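Side-chain contacts in response regulator aspartate phosphatase I (Bacillus subtilis subsp. subtilis, PDB 4I1A), which dephosphorylates the sporulation phosphotransferase Spo0F and activates excision and transfer of the mobile element ICEBs1 by inactivating its repressor ImmR: residues T270-E273 with A274-N278; V281-I284 with Y285-G289. All coordinates share one frame; numbering follows the deposited sequence.

Contact 1. Residues T270-E273 with A274-N278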
# COMPACT_ATOMS: atom_id res chain seq x y z
N THR A 270 -0.63 7.27 14.02
CA THR A 270 0.35 8.00 14.81
C THR A 270 0.87 9.19 14.03
O THR A 270 0.93 10.32 14.53
CB THR A 270 1.56 7.12 15.19
OG1 THR A 270 1.13 5.95 15.90
CG2 THR A 270 2.56 7.90 16.04
N TYR A 271 1.27 8.92 12.79
CA TYR A 271 1.85 9.96 11.96
C TYR A 271 0.86 11.09 11.68
O TYR A 271 1.19 12.27 11.82
CB TYR A 271 2.37 9.35 10.66
CG TYR A 271 3.43 10.18 9.98
CD1 TYR A 271 3.89 11.36 10.56
CD2 TYR A 271 3.97 9.79 8.77
CE1 TYR A 271 4.86 12.13 9.94
CE2 TYR A 271 4.93 10.54 8.14
CZ TYR A 271 5.37 11.70 8.72
OH TYR A 271 6.33 12.44 8.08
N VAL A 272 -0.37 10.71 11.30
CA VAL A 272 -1.43 11.68 11.04
C VAL A 272 -1.65 12.64 12.22
O VAL A 272 -1.79 13.85 12.03
CB VAL A 272 -2.74 10.96 10.64
CG1 VAL A 272 -3.96 11.86 10.86
CG2 VAL A 272 -2.67 10.51 9.20
N GLU A 273 -1.67 12.09 13.42
CA GLU A 273 -1.91 12.90 14.62
C GLU A 273 -0.73 13.81 14.93
O GLU A 273 -0.91 14.94 15.39
CB GLU A 273 -2.24 12.00 15.81
CG GLU A 273 -3.59 11.30 15.71
CD GLU A 273 -4.75 12.28 15.72
OE1 GLU A 273 -4.65 13.30 16.43
OE2 GLU A 273 -5.77 12.04 15.03
N ALA A 274 0.48 13.30 14.69
CA ALA A 274 1.69 14.09 14.85
C ALA A 274 1.71 15.28 13.88
O ALA A 274 2.10 16.39 14.26
CB ALA A 274 2.91 13.21 14.63
N LYS A 275 1.28 15.05 12.64
CA LYS A 275 1.22 16.12 11.65
C LYS A 275 0.24 17.23 12.03
O LYS A 275 0.34 18.35 11.54
CB LYS A 275 0.87 15.58 10.27
CG LYS A 275 1.91 14.69 9.62
CD LYS A 275 1.38 14.18 8.29
CE LYS A 275 2.10 12.94 7.82
NZ LYS A 275 1.67 12.58 6.44
N GLN A 276 -0.73 16.92 12.89
CA GLN A 276 -1.65 17.95 13.38
C GLN A 276 -1.15 18.54 14.69
O GLN A 276 -1.84 19.33 15.33
CB GLN A 276 -3.06 17.41 13.59
CG GLN A 276 -3.68 16.78 12.36
CD GLN A 276 -5.10 16.31 12.62
OE1 GLN A 276 -6.04 17.10 12.61
NE2 GLN A 276 -5.26 15.01 12.86
N GLN A 277 0.06 18.14 15.07
CA GLN A 277 0.66 18.52 16.35
C GLN A 277 -0.13 18.01 17.55
O GLN A 277 0.00 18.55 18.66
CB GLN A 277 0.87 20.03 16.46
CG GLN A 277 1.79 20.62 15.39
CD GLN A 277 1.02 21.22 14.24
OE1 GLN A 277 0.33 22.23 14.40
NE2 GLN A 277 1.11 20.59 13.07
N ASN A 278 -0.93 16.97 17.34
CA ASN A 278 -1.60 16.32 18.46
C ASN A 278 -0.67 15.30 19.09
O ASN A 278 -0.89 14.10 19.02
CB ASN A 278 -2.91 15.68 18.02
CG ASN A 278 -3.95 16.70 17.58
OD1 ASN A 278 -3.98 17.82 18.08
ND2 ASN A 278 -4.81 16.30 16.65

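Contact 2. Residues V281-I284 with Y285-G289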
# COMPACT_ATOMS: atom_id res chain seq x y z
N VAL A 281 -1.90 12.56 22.00
CA VAL A 281 -2.70 11.47 21.48
C VAL A 281 -1.87 10.58 20.54
O VAL A 281 -2.07 9.35 20.48
CB VAL A 281 -3.95 12.02 20.76
CG1 VAL A 281 -4.66 10.94 19.95
CG2 VAL A 281 -4.89 12.66 21.78
N ALA A 282 -0.95 11.19 19.82
CA ALA A 282 -0.13 10.47 18.87
C ALA A 282 0.80 9.53 19.62
O ALA A 282 1.04 8.39 19.18
CB ALA A 282 0.68 11.45 17.97
N LEU A 283 1.31 10.01 20.75
CA LEU A 283 2.26 9.25 21.57
C LEU A 283 1.64 7.96 22.10
O LEU A 283 2.32 6.97 22.36
CB LEU A 283 2.74 10.13 22.73
CG LEU A 283 3.85 9.58 23.61
CD1 LEU A 283 5.04 9.19 22.76
CD2 LEU A 283 4.24 10.60 24.69
N ILE A 284 0.32 7.98 22.26
CA ILE A 284 -0.41 6.80 22.70
C ILE A 284 -0.45 5.74 21.59
O ILE A 284 -0.23 4.55 21.85
CB ILE A 284 -1.82 7.19 23.15
CG1 ILE A 284 -1.72 7.88 24.51
CG2 ILE A 284 -2.74 5.99 23.15
CD1 ILE A 284 -2.92 8.70 24.88
N TYR A 285 -0.71 6.17 20.36
CA TYR A 285 -0.72 5.26 19.22
C TYR A 285 0.71 4.85 18.84
O TYR A 285 0.93 3.77 18.31
CB TYR A 285 -1.45 5.87 18.02
CG TYR A 285 -2.94 6.03 18.25
CD1 TYR A 285 -3.77 4.92 18.35
CD2 TYR A 285 -3.52 7.29 18.39
CE1 TYR A 285 -5.13 5.06 18.58
CE2 TYR A 285 -4.88 7.43 18.61
CZ TYR A 285 -5.68 6.32 18.70
OH TYR A 285 -7.04 6.45 18.92
N PHE A 286 1.67 5.73 19.13
CA PHE A 286 3.08 5.43 18.94
C PHE A 286 3.55 4.26 19.81
O PHE A 286 4.13 3.31 19.29
CB PHE A 286 3.94 6.67 19.22
CG PHE A 286 5.42 6.39 19.26
CD1 PHE A 286 6.15 6.30 18.07
CD2 PHE A 286 6.09 6.22 20.47
CE1 PHE A 286 7.52 6.04 18.10
CE2 PHE A 286 7.46 5.95 20.51
CZ PHE A 286 8.18 5.85 19.32
N ARG A 287 3.29 4.33 21.11
CA ARG A 287 3.73 3.26 22.03
C ARG A 287 3.03 1.95 21.74
O ARG A 287 3.61 0.88 21.90
CB ARG A 287 3.49 3.63 23.50
CG ARG A 287 4.26 4.86 23.97
CD ARG A 287 3.81 5.27 25.36
NE ARG A 287 4.69 6.27 25.97
CZ ARG A 287 4.26 7.39 26.55
NH1 ARG A 287 2.96 7.66 26.58
NH2 ARG A 287 5.13 8.23 27.08
N LYS A 288 1.78 2.05 21.32
CA LYS A 288 0.97 0.87 21.08
C LYS A 288 1.45 0.17 19.79
O LYS A 288 1.59 -1.05 19.74
CB LYS A 288 -0.51 1.25 21.02
CG LYS A 288 -1.46 0.14 20.62
CD LYS A 288 -2.84 0.32 21.26
CE LYS A 288 -3.34 1.77 21.19
NZ LYS A 288 -4.44 2.02 22.18
N GLY A 289 1.74 0.96 18.77
CA GLY A 289 2.19 0.42 17.49
C GLY A 289 3.61 -0.11 17.54
O GLY A 289 3.90 -1.21 17.06

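Contact 1. Residues T270-E273 with A274-N278
Glu273 and Asn278 meet twice where helix 261-275 ends. Asn278 N donates to Glu273 O at 2.8 Å, and Gln277 N reaches Ala274 O at 2.8 Å; with Gln277 at positive phi, this pair of bonds is a Schellman motif. The second link joins side chains: Asn278 ND2 gives a hydrogen to Glu273 OE1 (3.0 Å, N-H...O 153°), arriving on the syn side of the carboxylate, with the amide and carboxylate planes only 16° apart. A bend at chi2 (-64°) folds the Glu273 chain so that OE1 faces Asn278, while OE2 is satisfied by Ser244 of helix 240-257. One turn earlier, Lys275 runs extended across the Tyr271 ring. Its CE sits over the centre of one face, 3.4 Å from the centroid in a CH-pi contact, and NZ lies over the same ring at 4.3 Å from the centroid as a cation-pi partner. NZ also forms a salt bridge with Asp235. Gln276 N makes weak bonds to Val272 O and Glu273 O. Donors from Asn278 and Ser244 at the two carboxylate oxygens of buried Glu273 would probably favour its ionised form, as Asp235 and the Tyr271 face would for charged Lys275.

Contact 2. Residues V281-I284 with Y285-G289
Leu283 lies under the guanidinium of Arg287, one turn ahead on helix 279-295. Its CG is 3.6 Å from the plane, over the centre of one face, and CD2 continues beneath the group to 3.5 Å from Arg287 NH2. The arginine chain is extended from CG to NE, which lays the flat group over the leucine branch. Leu283 also touches Phe286: with CG opposite the backbone N (chi1 -174°), the other methyl, CD1, comes within 3.9 Å of Phe286 CD2, approaching the ring obliquely. Val281 and Tyr285 lie side by side and point the same way, with Val281 CG1 3.8 Å from Tyr285 CE2. Tyr285 CD2 lies 3.3 Å from Val281 O, and the Tyr285 side chain also packs on Ile248 and Leu251 of helix 240-257 and on Leu266 and Leu269 of helix 261-275. Replacing Tyr285 by alanine would probably leave the Val281 methyl without its aromatic neighbour and open a gap against both helices. Within the predicted fifth TPR repeat (275-311), Tyr285 and Phe286 thus pack on neighbouring helices. The side chains meet by van der Waals packing, and the N-H groups of Arg287, pointing in the guanidinium plane, are not engaged by Leu283.

Overall arrangement
From the N terminus, the chain runs down helix 261-275 into contact 1, where the helix ends and the chain turns, then enters helix 279-295, whose early turns hold contact 2. The two are in series, neither nesting nor crossing, and each joins neighbouring turns rather than closing a long loop. Their centres are about 10 Å apart, and they touch because the helices pack as a consecutive pair: Thr270 CG2 lies 3.5 Å from Ala282 O, and Glu273 CB 3.7 Å from Ala282 CB. Helix 240-257 receives residues of both contacts on one flank, and helix 299-313 on another, consistent with the stacked helical hairpins of a TPR domain.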